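Local coordinates for protein ribosomal RNA small subunit methyltransferase Nep1 (Archaeoglobus fulgidus, PDB 3O7B) that probably methylates N1 of a pseudouridine in 16S ribosomal RNA during ribosome biogenesis, using S-adenosyl-L-methionine as methyl donor, at residues D168-R173 against S182-G187; S28-L33 against C233-V238; H91-L96 against Y226-V231. All blocks are in the same frame, centred on the assembly; numbering follows the deposited sequence.

Interaction 1 of 3, residues D168-R173 against S182-G187; sequences DVLLFR and SELLDG. With SAH (S-adenosyl-L-homocysteine), chain C.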
# COMPACT_ATOMS: atom_id res chain seq x y z
N ASP A 168 -16.29 -3.11 -21.50
CA ASP A 168 -16.77 -4.38 -20.92
C ASP A 168 -16.51 -4.37 -19.41
O ASP A 168 -15.34 -4.42 -18.98
CB ASP A 168 -16.01 -5.57 -21.52
CG ASP A 168 -16.39 -5.86 -22.96
OD1 ASP A 168 -17.56 -5.65 -23.33
OD2 ASP A 168 -15.50 -6.33 -23.71
N VAL A 169 -17.56 -4.31 -18.60
CA VAL A 169 -17.41 -4.24 -17.16
C VAL A 169 -17.06 -5.60 -16.57
O VAL A 169 -17.80 -6.59 -16.78
CB VAL A 169 -18.66 -3.68 -16.44
CG1 VAL A 169 -18.49 -3.72 -14.93
CG2 VAL A 169 -18.92 -2.25 -16.90
N LEU A 170 -15.96 -5.66 -15.83
CA LEU A 170 -15.54 -6.86 -15.12
C LEU A 170 -15.59 -6.54 -13.64
O LEU A 170 -14.81 -5.71 -13.16
CB LEU A 170 -14.13 -7.26 -15.56
CG LEU A 170 -13.87 -7.40 -17.05
CD1 LEU A 170 -12.38 -7.68 -17.29
CD2 LEU A 170 -14.73 -8.53 -17.66
N LEU A 171 -16.55 -7.11 -12.93
CA LEU A 171 -16.73 -6.86 -11.50
C LEU A 171 -16.08 -7.99 -10.74
O LEU A 171 -16.47 -9.16 -10.86
CB LEU A 171 -18.21 -6.76 -11.12
CG LEU A 171 -18.49 -6.52 -9.64
CD1 LEU A 171 -17.93 -5.15 -9.19
CD2 LEU A 171 -19.98 -6.61 -9.33
N PHE A 172 -15.06 -7.66 -9.96
CA PHE A 172 -14.38 -8.68 -9.18
C PHE A 172 -15.11 -8.89 -7.87
O PHE A 172 -15.28 -7.96 -7.08
CB PHE A 172 -12.88 -8.31 -9.04
CG PHE A 172 -12.14 -8.53 -10.32
CD1 PHE A 172 -11.54 -9.77 -10.60
CD2 PHE A 172 -12.12 -7.57 -11.32
CE1 PHE A 172 -10.92 -10.02 -11.82
CE2 PHE A 172 -11.50 -7.80 -12.54
CZ PHE A 172 -10.90 -9.04 -12.80
N ARG A 173 -15.63 -10.10 -7.68
CA ARG A 173 -16.28 -10.50 -6.42
C ARG A 173 -16.05 -11.98 -6.22
O ARG A 173 -15.99 -12.75 -7.18
CB ARG A 173 -17.80 -10.27 -6.39
CG ARG A 173 -18.46 -9.59 -7.54
CD ARG A 173 -19.98 -9.84 -7.49
NE ARG A 173 -20.60 -9.37 -6.25
CZ ARG A 173 -21.90 -9.12 -6.10
NH1 ARG A 173 -22.75 -9.29 -7.11
NH2 ARG A 173 -22.36 -8.69 -4.94
N SER A 182 -6.92 -13.87 -20.80
CA SER A 182 -6.67 -13.49 -22.18
C SER A 182 -7.98 -13.20 -22.92
O SER A 182 -8.01 -12.39 -23.85
CB SER A 182 -5.87 -14.57 -22.91
OG SER A 182 -6.56 -15.80 -22.88
N GLU A 183 -9.05 -13.87 -22.49
CA GLU A 183 -10.38 -13.61 -23.03
C GLU A 183 -11.04 -12.42 -22.33
O GLU A 183 -11.66 -11.58 -22.98
CB GLU A 183 -11.28 -14.86 -22.91
CG GLU A 183 -10.64 -16.16 -23.42
CD GLU A 183 -10.12 -16.06 -24.85
OE1 GLU A 183 -10.86 -15.60 -25.75
OE2 GLU A 183 -8.95 -16.46 -25.08
N LEU A 184 -10.89 -12.36 -21.00
CA LEU A 184 -11.49 -11.31 -20.17
C LEU A 184 -10.97 -9.92 -20.50
O LEU A 184 -11.74 -8.98 -20.65
CB LEU A 184 -11.21 -11.58 -18.69
CG LEU A 184 -12.07 -12.53 -17.87
CD1 LEU A 184 -11.60 -12.45 -16.42
CD2 LEU A 184 -13.54 -12.20 -17.97
N LEU A 185 -9.64 -9.82 -20.59
CA LEU A 185 -8.97 -8.55 -20.79
C LEU A 185 -8.62 -8.36 -22.26
O LEU A 185 -7.49 -7.99 -22.61
CB LEU A 185 -7.73 -8.46 -19.89
CG LEU A 185 -7.87 -8.97 -18.45
CD1 LEU A 185 -6.51 -9.13 -17.83
CD2 LEU A 185 -8.76 -8.08 -17.58
N ASP A 186 -9.59 -8.63 -23.12
CA ASP A 186 -9.43 -8.46 -24.53
C ASP A 186 -9.55 -6.99 -24.86
O ASP A 186 -8.59 -6.29 -24.69
CB ASP A 186 -10.48 -9.26 -25.30
CG ASP A 186 -9.99 -9.70 -26.69
OD1 ASP A 186 -8.85 -9.39 -27.02
OD2 ASP A 186 -10.74 -10.35 -27.47
N GLY A 187 -10.72 -6.55 -25.33
CA GLY A 187 -10.94 -5.18 -25.81
C GLY A 187 -10.89 -4.13 -24.71
O GLY A 187 -10.13 -4.26 -23.75
N SAH C . -17.22 -8.02 0.23
CA SAH C . -15.98 -8.11 1.05
CB SAH C . -15.56 -6.71 1.49
CG SAH C . -14.75 -5.96 0.43
SD SAH C . -13.24 -6.84 -0.06
C SAH C . -16.15 -9.02 2.26
O SAH C . -17.19 -9.68 2.40
C5' SAH C . -12.54 -5.76 -1.34
C4' SAH C . -12.84 -6.09 -2.80
O4' SAH C . -12.01 -7.12 -3.30
C3' SAH C . -14.24 -6.61 -3.07
O3' SAH C . -15.19 -5.57 -3.07
C2' SAH C . -14.07 -7.26 -4.42
O2' SAH C . -14.06 -6.27 -5.45
C1' SAH C . -12.67 -7.84 -4.32
N9 SAH C . -12.59 -9.28 -3.94
C8 SAH C . -12.47 -9.81 -2.67
N7 SAH C . -12.39 -11.16 -2.78
C5 SAH C . -12.42 -11.49 -4.09
C6 SAH C . -12.37 -12.71 -4.76
N6 SAH C . -12.27 -13.87 -4.09
N1 SAH C . -12.43 -12.73 -6.13
C2 SAH C . -12.56 -11.55 -6.85
N3 SAH C . -12.61 -10.35 -6.18
C4 SAH C . -12.56 -10.32 -4.83

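Interaction 2 of 3, residues S28-L33 against C233-V238; sequences SAFVFL and CEYERV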
# COMPACT_ATOMS: atom_id res chain seq x y z
N SER A 28 -9.18 1.10 -21.89
CA SER A 28 -9.60 0.47 -20.65
C SER A 28 -9.58 1.45 -19.48
O SER A 28 -9.03 2.55 -19.57
CB SER A 28 -8.75 -0.76 -20.34
OG SER A 28 -9.02 -1.78 -21.30
N ALA A 29 -10.22 1.04 -18.40
CA ALA A 29 -10.23 1.79 -17.17
C ALA A 29 -10.22 0.86 -15.98
O ALA A 29 -10.76 -0.24 -16.04
CB ALA A 29 -11.48 2.69 -17.09
N PHE A 30 -9.67 1.34 -14.87
CA PHE A 30 -9.85 0.74 -13.57
C PHE A 30 -10.72 1.63 -12.74
O PHE A 30 -10.51 2.86 -12.73
CB PHE A 30 -8.49 0.59 -12.87
CG PHE A 30 -7.67 -0.57 -13.35
CD1 PHE A 30 -7.53 -1.71 -12.56
CD2 PHE A 30 -7.00 -0.50 -14.58
CE1 PHE A 30 -6.74 -2.78 -12.99
CE2 PHE A 30 -6.21 -1.59 -15.02
CZ PHE A 30 -6.10 -2.71 -14.22
N VAL A 31 -11.73 1.05 -12.09
CA VAL A 31 -12.66 1.79 -11.28
C VAL A 31 -12.69 1.19 -9.88
O VAL A 31 -13.07 0.02 -9.71
CB VAL A 31 -14.11 1.77 -11.87
CG1 VAL A 31 -15.03 2.65 -11.06
CG2 VAL A 31 -14.09 2.17 -13.34
N PHE A 32 -12.32 1.98 -8.88
CA PHE A 32 -12.49 1.56 -7.50
C PHE A 32 -13.87 1.94 -7.04
O PHE A 32 -14.27 3.11 -7.16
CB PHE A 32 -11.38 2.14 -6.62
CG PHE A 32 -10.02 1.61 -7.00
CD1 PHE A 32 -9.68 0.29 -6.71
CD2 PHE A 32 -9.10 2.41 -7.69
CE1 PHE A 32 -8.45 -0.24 -7.11
CE2 PHE A 32 -7.85 1.88 -8.08
CZ PHE A 32 -7.54 0.55 -7.78
N LEU A 33 -14.60 0.95 -6.55
CA LEU A 33 -16.02 1.11 -6.21
C LEU A 33 -16.27 1.31 -4.75
O LEU A 33 -15.65 0.66 -3.89
CB LEU A 33 -16.81 -0.12 -6.67
CG LEU A 33 -16.87 -0.38 -8.16
CD1 LEU A 33 -17.67 -1.65 -8.38
CD2 LEU A 33 -17.52 0.80 -8.93
N CYS A 233 -1.46 -7.58 -12.48
CA CYS A 233 -0.49 -8.49 -13.07
C CYS A 233 -1.04 -9.24 -14.29
O CYS A 233 -0.34 -9.38 -15.29
CB CYS A 233 -0.02 -9.49 -12.05
SG CYS A 233 1.28 -10.53 -12.70
N GLU A 234 -2.28 -9.72 -14.19
CA GLU A 234 -2.92 -10.42 -15.32
C GLU A 234 -3.14 -9.47 -16.50
O GLU A 234 -2.97 -9.82 -17.67
CB GLU A 234 -4.26 -11.05 -14.90
CG GLU A 234 -4.15 -12.12 -13.82
CD GLU A 234 -3.60 -13.46 -14.31
OE1 GLU A 234 -3.29 -13.62 -15.51
OE2 GLU A 234 -3.49 -14.37 -13.47
N TYR A 235 -3.53 -8.24 -16.17
CA TYR A 235 -3.75 -7.21 -17.17
C TYR A 235 -2.47 -6.91 -17.94
O TYR A 235 -2.47 -6.85 -19.17
CB TYR A 235 -4.29 -5.97 -16.46
CG TYR A 235 -4.63 -4.82 -17.35
CD1 TYR A 235 -5.93 -4.65 -17.84
CD2 TYR A 235 -3.67 -3.86 -17.66
CE1 TYR A 235 -6.25 -3.55 -18.64
CE2 TYR A 235 -3.97 -2.77 -18.46
CZ TYR A 235 -5.26 -2.61 -18.94
OH TYR A 235 -5.53 -1.52 -19.75
N GLU A 236 -1.37 -6.72 -17.22
CA GLU A 236 -0.08 -6.47 -17.86
C GLU A 236 0.39 -7.67 -18.69
O GLU A 236 0.92 -7.47 -19.78
CB GLU A 236 0.97 -6.12 -16.81
CG GLU A 236 0.74 -4.82 -16.12
CD GLU A 236 1.82 -4.50 -15.12
OE1 GLU A 236 2.54 -5.44 -14.71
OE2 GLU A 236 1.94 -3.33 -14.75
N ARG A 237 0.20 -8.89 -18.18
CA ARG A 237 0.56 -10.11 -18.95
C ARG A 237 -0.03 -10.09 -20.35
O ARG A 237 0.66 -10.35 -21.34
CB ARG A 237 0.07 -11.38 -18.26
CG ARG A 237 0.88 -11.85 -17.07
CD ARG A 237 0.58 -13.33 -16.81
NE ARG A 237 0.20 -13.57 -15.42
CZ ARG A 237 -0.45 -14.64 -14.97
NH1 ARG A 237 -0.82 -15.61 -15.81
NH2 ARG A 237 -0.75 -14.75 -13.68
N VAL A 238 -1.32 -9.78 -20.42
CA VAL A 238 -2.07 -9.79 -21.67
C VAL A 238 -1.73 -8.60 -22.56
O VAL A 238 -1.58 -8.75 -23.78
CB VAL A 238 -3.61 -9.83 -21.40
CG1 VAL A 238 -4.42 -9.56 -22.66
CG2 VAL A 238 -4.03 -11.16 -20.77

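Interaction 3 of 3, residues H91-L96 against Y226-V231; sequences HQCLLL and YVTSRV. With SAH (S-adenosyl-L-homocysteine), chain C.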
# COMPACT_ATOMS: atom_id res chain seq x y z
N HIS A 91 -6.14 4.44 -1.01
CA HIS A 91 -4.77 5.01 -1.10
C HIS A 91 -3.80 3.98 -1.64
O HIS A 91 -3.10 4.23 -2.62
CB HIS A 91 -4.32 5.48 0.28
CG HIS A 91 -2.93 6.03 0.31
ND1 HIS A 91 -2.04 5.75 1.32
CD2 HIS A 91 -2.27 6.83 -0.57
CE1 HIS A 91 -0.89 6.36 1.08
NE2 HIS A 91 -1.01 7.03 -0.06
N GLN A 92 -3.77 2.80 -1.01
CA GLN A 92 -2.75 1.83 -1.35
C GLN A 92 -3.01 1.23 -2.72
O GLN A 92 -2.08 0.96 -3.49
CB GLN A 92 -2.68 0.75 -0.27
CG GLN A 92 -2.29 1.33 1.11
CD GLN A 92 -2.80 0.53 2.30
OE1 GLN A 92 -3.44 -0.51 2.15
NE2 GLN A 92 -2.50 1.03 3.51
N CYS A 93 -4.29 1.02 -3.05
CA CYS A 93 -4.61 0.45 -4.34
C CYS A 93 -4.24 1.39 -5.46
O CYS A 93 -3.72 0.97 -6.49
CB CYS A 93 -6.11 0.14 -4.43
SG CYS A 93 -6.65 -1.22 -3.36
N LEU A 94 -4.51 2.68 -5.25
CA LEU A 94 -4.14 3.68 -6.26
C LEU A 94 -2.62 3.76 -6.42
O LEU A 94 -2.12 3.91 -7.53
CB LEU A 94 -4.66 5.06 -5.88
CG LEU A 94 -6.15 5.28 -6.11
CD1 LEU A 94 -6.56 6.54 -5.36
CD2 LEU A 94 -6.43 5.37 -7.61
N LEU A 95 -1.89 3.70 -5.30
CA LEU A 95 -0.43 3.77 -5.42
C LEU A 95 0.09 2.65 -6.30
O LEU A 95 0.86 2.87 -7.23
CB LEU A 95 0.25 3.71 -4.05
CG LEU A 95 0.15 4.93 -3.15
CD1 LEU A 95 0.94 4.68 -1.86
CD2 LEU A 95 0.61 6.20 -3.85
N LEU A 96 -0.34 1.42 -6.03
CA LEU A 96 0.13 0.29 -6.80
C LEU A 96 -0.25 0.42 -8.27
O LEU A 96 0.56 0.22 -9.16
CB LEU A 96 -0.41 -1.01 -6.22
CG LEU A 96 -0.11 -2.26 -7.05
CD1 LEU A 96 1.41 -2.41 -7.34
CD2 LEU A 96 -0.63 -3.46 -6.31
N TYR A 226 -4.74 -6.83 -2.55
CA TYR A 226 -4.36 -8.06 -3.18
C TYR A 226 -5.05 -8.27 -4.54
O TYR A 226 -4.44 -8.66 -5.53
CB TYR A 226 -4.60 -9.26 -2.25
CG TYR A 226 -4.22 -10.55 -2.92
CD1 TYR A 226 -2.87 -10.95 -2.99
CD2 TYR A 226 -5.19 -11.33 -3.53
CE1 TYR A 226 -2.52 -12.13 -3.65
CE2 TYR A 226 -4.85 -12.52 -4.19
CZ TYR A 226 -3.51 -12.91 -4.24
OH TYR A 226 -3.20 -14.09 -4.90
N VAL A 227 -6.35 -7.97 -4.59
CA VAL A 227 -7.11 -8.10 -5.84
C VAL A 227 -6.57 -7.14 -6.89
O VAL A 227 -6.35 -7.52 -8.04
CB VAL A 227 -8.61 -7.85 -5.58
CG1 VAL A 227 -9.37 -7.82 -6.90
CG2 VAL A 227 -9.17 -8.96 -4.69
N THR A 228 -6.28 -5.91 -6.48
CA THR A 228 -5.66 -4.95 -7.39
C THR A 228 -4.34 -5.49 -7.95
O THR A 228 -4.09 -5.44 -9.15
CB THR A 228 -5.41 -3.60 -6.69
OG1 THR A 228 -6.67 -3.07 -6.22
CG2 THR A 228 -4.79 -2.59 -7.64
N SER A 229 -3.51 -6.02 -7.05
CA SER A 229 -2.22 -6.59 -7.46
C SER A 229 -2.38 -7.74 -8.46
O SER A 229 -1.74 -7.76 -9.52
CB SER A 229 -1.49 -7.07 -6.21
OG SER A 229 -0.27 -7.71 -6.57
N ARG A 230 -3.23 -8.71 -8.13
CA ARG A 230 -3.42 -9.87 -9.00
C ARG A 230 -4.01 -9.47 -10.35
O ARG A 230 -3.54 -9.93 -11.38
CB ARG A 230 -4.30 -10.91 -8.32
CG ARG A 230 -4.42 -12.19 -9.13
CD ARG A 230 -4.44 -13.39 -8.20
NE ARG A 230 -5.06 -14.56 -8.83
CZ ARG A 230 -5.54 -15.60 -8.15
NH1 ARG A 230 -5.47 -15.62 -6.82
NH2 ARG A 230 -6.10 -16.62 -8.80
N VAL A 231 -5.03 -8.60 -10.33
CA VAL A 231 -5.64 -8.22 -11.59
C VAL A 231 -4.69 -7.39 -12.45
O VAL A 231 -4.61 -7.58 -13.66
CB VAL A 231 -6.97 -7.49 -11.34
CG1 VAL A 231 -7.60 -7.03 -12.65
CG2 VAL A 231 -7.97 -8.41 -10.60
N SAH C . -17.22 -8.02 0.23
CA SAH C . -15.98 -8.11 1.05
CB SAH C . -15.56 -6.71 1.49
CG SAH C . -14.75 -5.96 0.43
SD SAH C . -13.24 -6.84 -0.06
C SAH C . -16.15 -9.02 2.26
O SAH C . -17.19 -9.68 2.40
C5' SAH C . -12.54 -5.76 -1.34
C4' SAH C . -12.84 -6.09 -2.80
O4' SAH C . -12.01 -7.12 -3.30
C3' SAH C . -14.24 -6.61 -3.07
O3' SAH C . -15.19 -5.57 -3.07
C2' SAH C . -14.07 -7.26 -4.42
O2' SAH C . -14.06 -6.27 -5.45
C1' SAH C . -12.67 -7.84 -4.32
N9 SAH C . -12.59 -9.28 -3.94
C8 SAH C . -12.47 -9.81 -2.67
N7 SAH C . -12.39 -11.16 -2.78
C5 SAH C . -12.42 -11.49 -4.09
C6 SAH C . -12.37 -12.71 -4.76
N6 SAH C . -12.27 -13.87 -4.09
N1 SAH C . -12.43 -12.73 -6.13
C2 SAH C . -12.56 -11.55 -6.85
N3 SAH C . -12.61 -10.35 -6.18
C4 SAH C . -12.56 -10.32 -4.83

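Interaction 1 of 3, residues D168-R173 against S182-G187
Within the beta-alpha-beta unit made of strand 168-172, helix 181-184 and strand 189-194, Leu170 packs from the strand against Leu184 and Leu185 at the C-terminal end of the short helix, two residues before Phe172, where the strand meets the cofactor. The contact across the two segments is apolar. Both Leu170 methyls are used: CD1 lies 3.7 Å from Leu185 CD2, and CD2 lies 3.9 Å from Leu184 CD2. CD1 of Leu170 also approaches the backbone, 3.7 Å from Leu184 O. The Leu170 side chain crosses both partners at a slant. Its CG is anti to the carbonyl carbon (chi1 -52°), which carries the fork of methyls out to the two leucines. Leu185 is the first residue to leave helical geometry, so the pair Leu184-Leu185 covers the strand just where the helix ends.

Further along the strand, Phe172 meets the ligand chiefly through its carbonyl O and CB. The carbonyl O accepts a 2.6 Å hydrogen bond from O2' of S-adenosylhomocysteine, while Phe172 CB lies 3.5 Å from adenine N3. The adenine C2 comes to the edge of the Phe172 ring, near the ring plane, rather than over a face. Arg173 N is 3.4 Å from N3 of the ligand, and the guanidinium of Arg173 forms a salt bridge with Glu214. The arrangement is that of a parallel beta-alpha-beta unit whose strand 168-172 delivers Phe172 and Arg173 to the cofactor pocket, as in SPOUT methyltransferases, which bind the cofactor in their C-terminal knotted region.

Interaction 2 of 3, residues S28-L33 against C233-V238
Phe30 and Tyr235 form a T-shaped pair, with the edge of the phenylalanine directed at the face of the tyrosine; their centroids are 5.2 Å apart and the planes meet at 68°. Phe30 CE2 stands over the centre of the Tyr235 ring, and Phe30 CZ is 4.1 Å from Tyr235 CG. With CG anti to the backbone N (chi1 -177°), the tyrosine reaches from helix 224-239 toward the strand and presents that face.

A second, van der Waals contact is at the ring's rim: Ser28 CB lies 3.4 Å from Tyr235 OH, near the ring plane. The polar groups have other partners: Tyr235 OH is hydrogen-bonded to Asp104 OD1, and Ser28 OG to the backbone N of Val189. A leucine in place of Tyr235 would probably leave the edge of Phe30 without an aromatic face and Asp104 without its hydroxyl partner.

Arg237 NH2 makes a 2.8 Å salt bridge with Glu234 OE2, and Cys233 is disulfide-bonded to Cys233 of the second subunit. Strand 28-35 runs between strands 105-111 and 189-194, with Phe30 meeting Phe105 and Leu97 of helix 87-98. Through Tyr235, helix 224-239 packs on the sheet, while Cys233, Glu236 and Arg237 face the second subunit.

Interaction 3 of 3, residues H91-L96 against Y226-V231
Thr228 OG1 is hydrogen-bonded to Ser224 O one turn back in its own helix, and it also faces Cys93 SG of the neighbouring helix at 3.4 Å. The threonine's other branch, CG2, lies 3.9 Å from Cys93 O, so Cys93 is met by both arms of Thr228. Helices 91-96 and 226-231 run almost parallel, with axes 9.5 Å apart at closest approach and crossing at -16°.

Farther along, Leu96 CD2 rests on the backbone side of Ser229, 3.7 Å from both its CA and its CB. Leu96 has CG anti to the backbone N (chi1 173°), which sends this methyl across the gap to the second helix. The serine hydroxyl serves the dimer: Ser229 OG is hydrogen-bonded to Ser229 OG of the second subunit, and Tyr226 OH to Glu236 of that subunit.

Helix 226-231 also looks onto the cofactor site, where Val227 CG2 lies over a face of the adenine, 3.5 Å from N9 of S-adenosylhomocysteine. The helix thus packs on helix 91-96, bonds to the second subunit and covers the adenine. With Thr228 OG1 held by its own helix and Ser229 OG by the second subunit, the two helices meet mainly by van der Waals contact.

All three contacts are buried, and interactions 2 and 3 share helix 224-239 and both reach the second subunit, whereas no other chain touches interaction 1. Their chemistry differs with place: branched leucines join strand to helix end in interaction 1, rings meet edge to face in interaction 2, and Cys93, Leu96, Thr228 and Ser229 pack two nearly parallel helices together in interaction 3. Interactions 1 and 3 both touch S-adenosylhomocysteine, and Phe172 also packs on Val227 and Val231. Leu185 lies on the backbone of Tyr235, tying interaction 1 to 2, while Phe32 of strand 28-35 sits against both Cys93 and Thr228 and so joins interaction 2 to 3.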